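PDB 4GL3: putative glucoamylase from Bacteroides uniformis, which probably hydrolyses glycosidic bonds in carbohydrate substrates, as a putative glucoamylase-type hydrolase. Local coordinates for residues M344-E349 with F365-N370; E349-R354 with N370-S375. All coordinates share one frame; numbering follows the deposited sequence.

Contact 1 (M344-E349 with F365-N370); sequences MRYFYE and FNLTEN
F365 reaches F347 with the far edge of its ring. Followed outward, its CB leaves the strand toward helix 337-349. CG stands between the backbone N and the carbonyl carbon (chi1 63°), which sends the ring out toward the helix. CE1 then comes to 3.9 Å from CE1 of F347, and CZ, at the tip, closes on the same F347 CE1 at 3.8 Å. The two rings form an offset edge-to-face pair with centroids 5.7 Å apart and planes at 74°, the edge of F365 turned to the face of F347. The strand carrying F365 is the first arm of a two-stranded antiparallel hairpin, and N366 OD1 accepts from E369 N, three residues on, at 2.8 Å, an Asx motif in the turn that follows, with the donor well above the carbonyl plane. L367, in this turn, supplies the second touch: its CD1 lies 3.9 Å from Y346 OH, the two side chains arriving from opposite directions. On the helix, Y346 holds CG anti to its nitrogen (chi1 174°), carrying the phenol out to that methyl. P326 also packs against F347, while I324 borders F365.

Contact 2 (E349-R354 with N370-S375); sequences EELGDR and NWFAPS
R354 lies across the F372 ring, the two side chains crossing at about a right angle. The arginine is modelled in two conformers, and its contacts here are those of one of them. Its CB sits almost exactly on the ring normal, 3.8 Å from the centroid of F372, a CH-pi contact over the middle of the face. Beyond it the chain bends at chi3 (63°) and carries the guanidinium to the rim, where F372 CD1 lies over one guanidinium face, 3.4 Å from NE of R354. The guanidinium plane is tilted 43° from the ring, an inclined approach and not a flat stack. Against N370 the turn is steeper: guanidinium and amide planes stand 84° apart. Two weak, bent hydrogen bonds join this pair, from R354 NH1 to N370 OD1 (2.7 Å) and from R354 NH2 to N370 O (3.3 Å). N370 and W371 together face N366 in a G1 beta bulge, so the arginine reaches both a side-chain and a backbone oxygen of the bulge. At the F372 ring edge, L351 CD1 makes a looser apolar contact. An alanine in place of F372 would probably leave the aliphatic part of R354 without its aromatic platform and the guanidinium freer to swing away from N370. The contact lies at the surface, where short helix 352-355, just after helix 337-349, meets strand 371-372, whose partner strand 365-366 sends F365 against L351.

How the contacts relate
Contacts 1 and 2 lie about 6 Å apart, centre to centre, and share E349 and N370, the points where the first passes into the second on each side. On the helical side Y346 O and L351 N, 3.1 Å apart, probably form a hydrogen bond between 344-349 and 349-354. On the hairpin side N366 N and W371 O, 2.8 Å apart, probably bond strand 365-366 to strand 371-372. F365 and F372 join the two patches directly, with F365 CB 3.5 Å from F372 CD2. Contact 1 is the more buried, contact 2 the more exposed. Both centres are about 23 Å from the centre of the chain, on the same side of it.

Contact 1 (M344-E349 with F365-N370)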
HETATM    1  N   MSE A 344      16.683  -1.346  -9.563  1.00 37.39           N
HETATM    2  CA  MSE A 344      16.261  -2.740  -9.678  1.00 36.29           C
HETATM    3  C   MSE A 344      17.389  -3.616 -10.204  1.00 36.09           C
HETATM    4  O   MSE A 344      17.660  -4.691  -9.675  1.00 34.90           O
HETATM    5  CB  MSE A 344      15.050  -2.871 -10.593  1.00 34.53           C
HETATM    6  CG  MSE A 344      14.310  -4.213 -10.464  1.00 35.19           C
HETATM    7 SE   MSE A 344      12.824  -4.394 -11.768  0.75 33.91          SE
HETATM    8  CE  MSE A 344      11.699  -2.947 -11.173  1.00 32.26           C
ATOM      9  N   ARG A 345      18.056  -3.155 -11.253  1.00 37.90           N
ATOM     10  CA  ARG A 345      19.091  -3.947 -11.876  1.00 39.79           C
ATOM     11  C   ARG A 345      20.304  -4.065 -10.954  1.00 39.44           C
ATOM     12  O   ARG A 345      20.950  -5.119 -10.919  1.00 39.60           O
ATOM     13  CB  ARG A 345      19.491  -3.372 -13.246  1.00 41.60           C
ATOM     14  CG  ARG A 345      20.418  -4.272 -14.058  1.00 42.47           C
ATOM     15  CD  ARG A 345      20.555  -3.774 -15.500  1.00 45.62           C
ATOM     16  NE  ARG A 345      19.291  -3.881 -16.231  1.00 45.93           N
ATOM     17  CZ  ARG A 345      18.838  -4.991 -16.812  1.00 46.06           C
ATOM     18  NH1 ARG A 345      19.552  -6.120 -16.770  1.00 42.52           N
ATOM     19  NH2 ARG A 345      17.662  -4.970 -17.444  1.00 41.77           N
ATOM     20  N   TYR A 346      20.617  -2.998 -10.231  1.00 37.96           N
ATOM     21  CA  TYR A 346      21.735  -3.007  -9.283  1.00 39.13           C
ATOM     22  C   TYR A 346      21.445  -3.996  -8.129  1.00 39.94           C
ATOM     23  O   TYR A 346      22.322  -4.788  -7.744  1.00 39.96           O
ATOM     24  CB  TYR A 346      21.997  -1.589  -8.746  1.00 40.23           C
ATOM     25  CG  TYR A 346      23.046  -1.544  -7.638  1.00 45.53           C
ATOM     26  CD1 TYR A 346      24.407  -1.677  -7.921  1.00 50.15           C
ATOM     27  CD2 TYR A 346      22.665  -1.381  -6.313  1.00 49.55           C
ATOM     28  CE1 TYR A 346      25.352  -1.628  -6.906  1.00 52.79           C
ATOM     29  CE2 TYR A 346      23.598  -1.344  -5.300  1.00 49.19           C
ATOM     30  CZ  TYR A 346      24.921  -1.479  -5.598  1.00 50.26           C
ATOM     31  OH  TYR A 346      25.803  -1.439  -4.571  1.00 68.84           O
ATOM     32  N   PHE A 347      20.206  -3.968  -7.624  1.00 35.12           N
ATOM     33  CA  PHE A 347      19.814  -4.829  -6.530  1.00 37.09           C
ATOM     34  C   PHE A 347      19.892  -6.288  -6.950  1.00 38.22           C
ATOM     35  O   PHE A 347      20.296  -7.131  -6.159  1.00 39.20           O
ATOM     36  CB  PHE A 347      18.384  -4.543  -6.042  1.00 34.17           C
ATOM     37  CG  PHE A 347      18.170  -3.166  -5.460  1.00 34.24           C
ATOM     38  CD1 PHE A 347      19.202  -2.425  -4.920  1.00 33.39           C
ATOM     39  CD2 PHE A 347      16.897  -2.632  -5.438  1.00 32.66           C
ATOM     40  CE1 PHE A 347      18.960  -1.165  -4.385  1.00 35.09           C
ATOM     41  CE2 PHE A 347      16.641  -1.391  -4.899  1.00 33.69           C
ATOM     42  CZ  PHE A 347      17.682  -0.648  -4.371  1.00 33.52           C
ATOM     43  N   TYR A 348      19.494  -6.577  -8.187  1.00 37.93           N
ATOM     44  CA  TYR A 348      19.499  -7.945  -8.685  1.00 38.03           C
ATOM     45  C   TYR A 348      20.894  -8.391  -9.107  1.00 41.42           C
ATOM     46  O   TYR A 348      21.370  -9.444  -8.674  1.00 39.03           O
ATOM     47  CB  TYR A 348      18.547  -8.102  -9.871  1.00 39.68           C
ATOM     48  CG  TYR A 348      18.454  -9.519 -10.374  1.00 38.87           C
ATOM     49  CD1 TYR A 348      17.731 -10.484  -9.667  1.00 40.65           C
ATOM     50  CD2 TYR A 348      19.051  -9.898 -11.540  1.00 40.16           C
ATOM     51  CE1 TYR A 348      17.661 -11.786 -10.114  1.00 38.32           C
ATOM     52  CE2 TYR A 348      18.973 -11.195 -11.990  1.00 39.55           C
ATOM     53  CZ  TYR A 348      18.277 -12.118 -11.264  1.00 38.32           C
ATOM     54  OH  TYR A 348      18.212 -13.395 -11.698  1.00 41.23           O
ATOM     55  N   GLU A 349      21.548  -7.617  -9.970  1.00 38.55           N
ATOM     56  CA  GLU A 349      22.789  -8.071 -10.565  1.00 41.34           C
ATOM     57  C   GLU A 349      23.954  -7.912  -9.600  1.00 43.41           C
ATOM     58  O   GLU A 349      24.795  -8.775  -9.550  1.00 42.03           O
ATOM     59  CB  GLU A 349      23.081  -7.361 -11.920  1.00 45.31           C
ATOM     60  CG  GLU A 349      22.059  -7.703 -13.008  1.00 47.12           C
ATOM     61  CD  GLU A 349      22.285  -7.059 -14.377  1.00 48.49           C
ATOM     62  OE1 GLU A 349      23.217  -6.254 -14.563  1.00 48.18           O
ATOM     63  OE2 GLU A 349      21.497  -7.378 -15.290  1.00 48.99           O
ATOM     64  N   PHE A 365      18.621  -3.409   3.447  1.00 30.84           N
ATOM     65  CA  PHE A 365      20.045  -3.649   3.634  1.00 34.72           C
ATOM     66  C   PHE A 365      20.763  -2.376   4.052  1.00 34.76           C
ATOM     67  O   PHE A 365      20.278  -1.250   3.845  1.00 35.90           O
ATOM     68  CB  PHE A 365      20.735  -4.256   2.371  1.00 35.81           C
ATOM     69  CG  PHE A 365      20.712  -3.343   1.164  1.00 36.73           C
ATOM     70  CD1 PHE A 365      19.596  -3.295   0.322  1.00 35.20           C
ATOM     71  CD2 PHE A 365      21.795  -2.515   0.877  1.00 36.27           C
ATOM     72  CE1 PHE A 365      19.582  -2.454  -0.783  1.00 35.96           C
ATOM     73  CE2 PHE A 365      21.759  -1.660  -0.197  1.00 35.30           C
ATOM     74  CZ  PHE A 365      20.651  -1.614  -1.024  1.00 33.47           C
ATOM     75  N   ASN A 366      21.923  -2.581   4.657  1.00 36.57           N
ATOM     76  CA  ASN A 366      22.804  -1.504   5.114  1.00 37.10           C
ATOM     77  C   ASN A 366      24.227  -1.859   4.729  1.00 38.18           C
ATOM     78  O   ASN A 366      24.882  -2.658   5.413  1.00 41.41           O
ATOM     79  CB  ASN A 366      22.688  -1.326   6.627  1.00 35.17           C
ATOM     80  CG  ASN A 366      23.548  -0.184   7.165  1.00 39.38           C
ATOM     81  OD1 ASN A 366      24.649   0.099   6.659  1.00 38.76           O
ATOM     82  ND2 ASN A 366      23.044   0.484   8.204  1.00 37.36           N
ATOM     83  N   LEU A 367      24.722  -1.302   3.627  1.00 43.31           N
ATOM     84  CA  LEU A 367      26.072  -1.641   3.163  1.00 41.88           C
ATOM     85  C   LEU A 367      27.164  -1.146   4.125  1.00 46.95           C
ATOM     86  O   LEU A 367      28.228  -1.763   4.202  1.00 44.63           O
ATOM     87  CB  LEU A 367      26.314  -1.110   1.742  1.00 46.37           C
ATOM     88  CG  LEU A 367      25.474  -1.741   0.632  1.00 47.77           C
ATOM     89  CD1 LEU A 367      25.934  -1.228  -0.726  1.00 46.22           C
ATOM     90  CD2 LEU A 367      25.539  -3.261   0.692  1.00 47.79           C
ATOM     91  N   THR A 368      26.906  -0.059   4.868  1.00 47.26           N
ATOM     92  CA  THR A 368      27.883   0.454   5.839  1.00 49.20           C
ATOM     93  C   THR A 368      28.104  -0.569   6.948  1.00 48.56           C
ATOM     94  O   THR A 368      29.231  -0.759   7.349  1.00 45.92           O
ATOM     95  CB  THR A 368      27.476   1.814   6.489  1.00 49.84           C
ATOM     96  OG1 THR A 368      27.076   2.749   5.473  1.00 50.17           O
ATOM     97  CG2 THR A 368      28.650   2.415   7.303  1.00 46.26           C
ATOM     98  N   GLU A 369      27.044  -1.202   7.461  1.00 48.67           N
ATOM     99  CA  GLU A 369      27.195  -2.210   8.535  1.00 49.33           C
ATOM    100  C   GLU A 369      27.261  -3.641   7.985  1.00 50.85           C
ATOM    101  O   GLU A 369      27.234  -4.597   8.748  1.00 56.14           O
ATOM    102  CB  GLU A 369      26.049  -2.139   9.544  1.00 49.95           C
ATOM    103  CG  GLU A 369      25.719  -0.753  10.080  1.00 52.83           C
ATOM    104  CD  GLU A 369      26.859  -0.107  10.837  1.00 64.08           C
ATOM    105  OE1 GLU A 369      27.682  -0.836  11.419  1.00 61.18           O
ATOM    106  OE2 GLU A 369      26.923   1.142  10.858  1.00 85.30           O
ATOM    107  N   ASN A 370      27.316  -3.774   6.663  1.00 49.42           N
ATOM    108  CA  ASN A 370      27.319  -5.058   5.968  1.00 46.53           C
ATOM    109  C   ASN A 370      26.149  -5.965   6.355  1.00 45.10           C
ATOM    110  O   ASN A 370      26.325  -7.146   6.571  1.00 50.08           O
ATOM    111  CB  ASN A 370      28.682  -5.756   6.165  1.00 50.69           C
ATOM    112  CG  ASN A 370      28.883  -6.931   5.226  1.00 56.93           C
ATOM    113  OD1 ASN A 370      28.348  -6.976   4.114  1.00 63.30           O
ATOM    114  ND2 ASN A 370      29.641  -7.905   5.678  1.00 59.26           N
TER

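Contact 2 (E349-R354 with N370-S375)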
ATOM      1  N   GLU A 349      21.548  -7.617  -9.970  1.00 38.55           N
ATOM      2  CA  GLU A 349      22.789  -8.071 -10.565  1.00 41.34           C
ATOM      3  C   GLU A 349      23.954  -7.912  -9.600  1.00 43.41           C
ATOM      4  O   GLU A 349      24.795  -8.775  -9.550  1.00 42.03           O
ATOM      5  CB  GLU A 349      23.081  -7.361 -11.920  1.00 45.31           C
ATOM      6  CG  GLU A 349      22.059  -7.703 -13.008  1.00 47.12           C
ATOM      7  CD  GLU A 349      22.285  -7.059 -14.377  1.00 48.49           C
ATOM      8  OE1 GLU A 349      23.217  -6.254 -14.563  1.00 48.18           O
ATOM      9  OE2 GLU A 349      21.497  -7.378 -15.290  1.00 48.99           O
ATOM     10  N   GLU A 350      24.019  -6.830  -8.837  1.00 41.89           N
ATOM     11  CA  GLU A 350      25.197  -6.591  -8.007  1.00 46.21           C
ATOM     12  C   GLU A 350      24.971  -7.087  -6.582  1.00 43.35           C
ATOM     13  O   GLU A 350      25.846  -7.670  -5.994  1.00 45.31           O
ATOM     14  CB  GLU A 350      25.579  -5.094  -7.982  1.00 50.28           C
ATOM     15  CG  GLU A 350      25.957  -4.477  -9.327  1.00 56.90           C
ATOM     16  CD  GLU A 350      27.030  -5.284 -10.026  1.00 70.14           C
ATOM     17  OE1 GLU A 350      28.028  -5.632  -9.352  1.00 74.29           O
ATOM     18  OE2 GLU A 350      26.863  -5.600 -11.231  1.00 62.72           O
ATOM     19  N   LEU A 351      23.815  -6.814  -6.001  1.00 43.47           N
ATOM     20  CA  LEU A 351      23.555  -7.264  -4.627  1.00 43.80           C
ATOM     21  C   LEU A 351      22.824  -8.595  -4.531  1.00 41.39           C
ATOM     22  O   LEU A 351      22.602  -9.054  -3.438  1.00 40.27           O
ATOM     23  CB  LEU A 351      22.771  -6.217  -3.823  1.00 36.19           C
ATOM     24  CG  LEU A 351      23.398  -4.824  -3.710  1.00 38.78           C
ATOM     25  CD1 LEU A 351      22.488  -3.926  -2.862  1.00 32.77           C
ATOM     26  CD2 LEU A 351      24.841  -4.914  -3.184  1.00 39.19           C
ATOM     27  N   GLY A 352      22.499  -9.235  -5.648  1.00 41.41           N
ATOM     28  CA  GLY A 352      21.544 -10.360  -5.608  1.00 41.77           C
ATOM     29  C   GLY A 352      21.960 -11.571  -4.789  1.00 40.33           C
ATOM     30  O   GLY A 352      21.123 -12.254  -4.188  1.00 40.98           O
ATOM     31  N   ASP A 353      23.247 -11.852  -4.742  1.00 41.26           N
ATOM     32  CA  ASP A 353      23.733 -13.001  -3.961  1.00 44.45           C
ATOM     33  C   ASP A 353      23.381 -12.840  -2.470  1.00 47.87           C
ATOM     34  O   ASP A 353      23.187 -13.820  -1.777  1.00 47.82           O
ATOM     35  CB  ASP A 353      25.228 -13.240  -4.191  1.00 54.63           C
ATOM     36  CG  ASP A 353      26.100 -12.022  -3.824  1.00 66.97           C
ATOM     37  OD1 ASP A 353      25.729 -10.834  -4.052  1.00 64.36           O
ATOM     38  OD2 ASP A 353      27.201 -12.259  -3.306  1.00 85.45           O
ATOM     39  N   ARG A 354      23.237 -11.608  -1.986  1.00 44.10           N
ATOM     40  CA  ARG A 354      22.883 -11.406  -0.576  0.50 43.26           C
ATOM     41  C   ARG A 354      21.496 -10.831  -0.364  1.00 40.09           C
ATOM     42  O   ARG A 354      20.915 -10.985   0.718  1.00 43.79           O
ATOM     43  CB  ARG A 354      23.951 -10.561   0.118  0.50 47.12           C
ATOM     44  CG  ARG A 354      25.277 -11.307   0.220  0.50 47.49           C
ATOM     45  CD  ARG A 354      26.280 -10.609   1.110  0.50 47.97           C
ATOM     46  NE  ARG A 354      25.838 -10.524   2.491  0.50 46.19           N
ATOM     47  CZ  ARG A 354      26.544  -9.928   3.435  0.50 44.75           C
ATOM     48  NH1 ARG A 354      27.704  -9.385   3.114  0.50 45.55           N
ATOM     49  NH2 ARG A 354      26.094  -9.867   4.681  0.50 43.29           N
ATOM     50  N   ASN A 370      27.316  -3.774   6.663  1.00 49.42           N
ATOM     51  CA  ASN A 370      27.319  -5.058   5.968  1.00 46.53           C
ATOM     52  C   ASN A 370      26.149  -5.965   6.355  1.00 45.10           C
ATOM     53  O   ASN A 370      26.325  -7.146   6.571  1.00 50.08           O
ATOM     54  CB  ASN A 370      28.682  -5.756   6.165  1.00 50.69           C
ATOM     55  CG  ASN A 370      28.883  -6.931   5.226  1.00 56.93           C
ATOM     56  OD1 ASN A 370      28.348  -6.976   4.114  1.00 63.30           O
ATOM     57  ND2 ASN A 370      29.641  -7.905   5.678  1.00 59.26           N
ATOM     58  N   TRP A 371      24.955  -5.404   6.428  1.00 40.11           N
ATOM     59  CA  TRP A 371      23.784  -6.118   6.895  1.00 40.09           C
ATOM     60  C   TRP A 371      22.737  -6.223   5.793  1.00 39.51           C
ATOM     61  O   TRP A 371      22.446  -5.256   5.077  1.00 39.40           O
ATOM     62  CB  TRP A 371      23.221  -5.398   8.125  1.00 40.51           C
ATOM     63  CG  TRP A 371      21.916  -5.920   8.604  1.00 39.05           C
ATOM     64  CD1 TRP A 371      21.725  -6.936   9.483  1.00 40.27           C
ATOM     65  CD2 TRP A 371      20.609  -5.443   8.242  1.00 38.72           C
ATOM     66  NE1 TRP A 371      20.380  -7.133   9.686  1.00 39.04           N
ATOM     67  CE2 TRP A 371      19.673  -6.223   8.945  1.00 36.42           C
ATOM     68  CE3 TRP A 371      20.143  -4.417   7.408  1.00 38.48           C
ATOM     69  CZ2 TRP A 371      18.299  -6.054   8.805  1.00 34.76           C
ATOM     70  CZ3 TRP A 371      18.775  -4.230   7.285  1.00 38.58           C
ATOM     71  CH2 TRP A 371      17.858  -5.042   7.992  1.00 35.25           C
ATOM     72  N   PHE A 372      22.166  -7.412   5.662  1.00 38.80           N
ATOM     73  CA  PHE A 372      21.043  -7.655   4.762  1.00 35.70           C
ATOM     74  C   PHE A 372      19.932  -8.305   5.594  1.00 37.13           C
ATOM     75  O   PHE A 372      20.184  -9.266   6.320  1.00 38.96           O
ATOM     76  CB  PHE A 372      21.495  -8.576   3.627  1.00 39.72           C
ATOM     77  CG  PHE A 372      22.472  -7.919   2.681  1.00 37.66           C
ATOM     78  CD1 PHE A 372      23.792  -7.806   3.013  1.00 42.53           C
ATOM     79  CD2 PHE A 372      22.028  -7.357   1.485  1.00 36.85           C
ATOM     80  CE1 PHE A 372      24.675  -7.158   2.164  1.00 43.87           C
ATOM     81  CE2 PHE A 372      22.893  -6.692   0.636  1.00 35.90           C
ATOM     82  CZ  PHE A 372      24.216  -6.596   0.979  1.00 38.29           C
ATOM     83  N   ALA A 373      18.734  -7.736   5.512  1.00 33.19           N
ATOM     84  CA  ALA A 373      17.570  -8.213   6.230  1.00 34.37           C
ATOM     85  C   ALA A 373      17.381  -9.722   5.963  1.00 37.93           C
ATOM     86  O   ALA A 373      17.548 -10.171   4.833  1.00 35.92           O
ATOM     87  CB  ALA A 373      16.349  -7.462   5.773  1.00 27.14           C
ATOM     88  N   PRO A 374      17.000 -10.486   6.989  1.00 34.74           N
ATOM     89  CA  PRO A 374      16.644 -11.851   6.726  1.00 38.16           C
ATOM     90  C   PRO A 374      15.161 -11.976   6.336  1.00 35.87           C
ATOM     91  O   PRO A 374      14.703 -13.066   6.094  1.00 35.49           O
ATOM     92  CB  PRO A 374      16.898 -12.533   8.090  1.00 37.10           C
ATOM     93  CG  PRO A 374      16.477 -11.484   9.070  1.00 37.71           C
ATOM     94  CD  PRO A 374      16.905 -10.170   8.438  1.00 38.37           C
ATOM     95  N   SER A 375      14.415 -10.883   6.264  1.00 30.25           N
ATOM     96  CA  SER A 375      12.990 -10.944   6.238  1.00 31.36           C
ATOM     97  C   SER A 375      12.407 -10.464   4.908  1.00 28.57           C
ATOM     98  O   SER A 375      13.051  -9.781   4.107  1.00 31.30           O
ATOM     99  CB  SER A 375      12.449  -9.999   7.329  1.00 30.64           C
ATOM    100  OG  SER A 375      13.055  -8.739   7.143  1.00 31.64           O
TER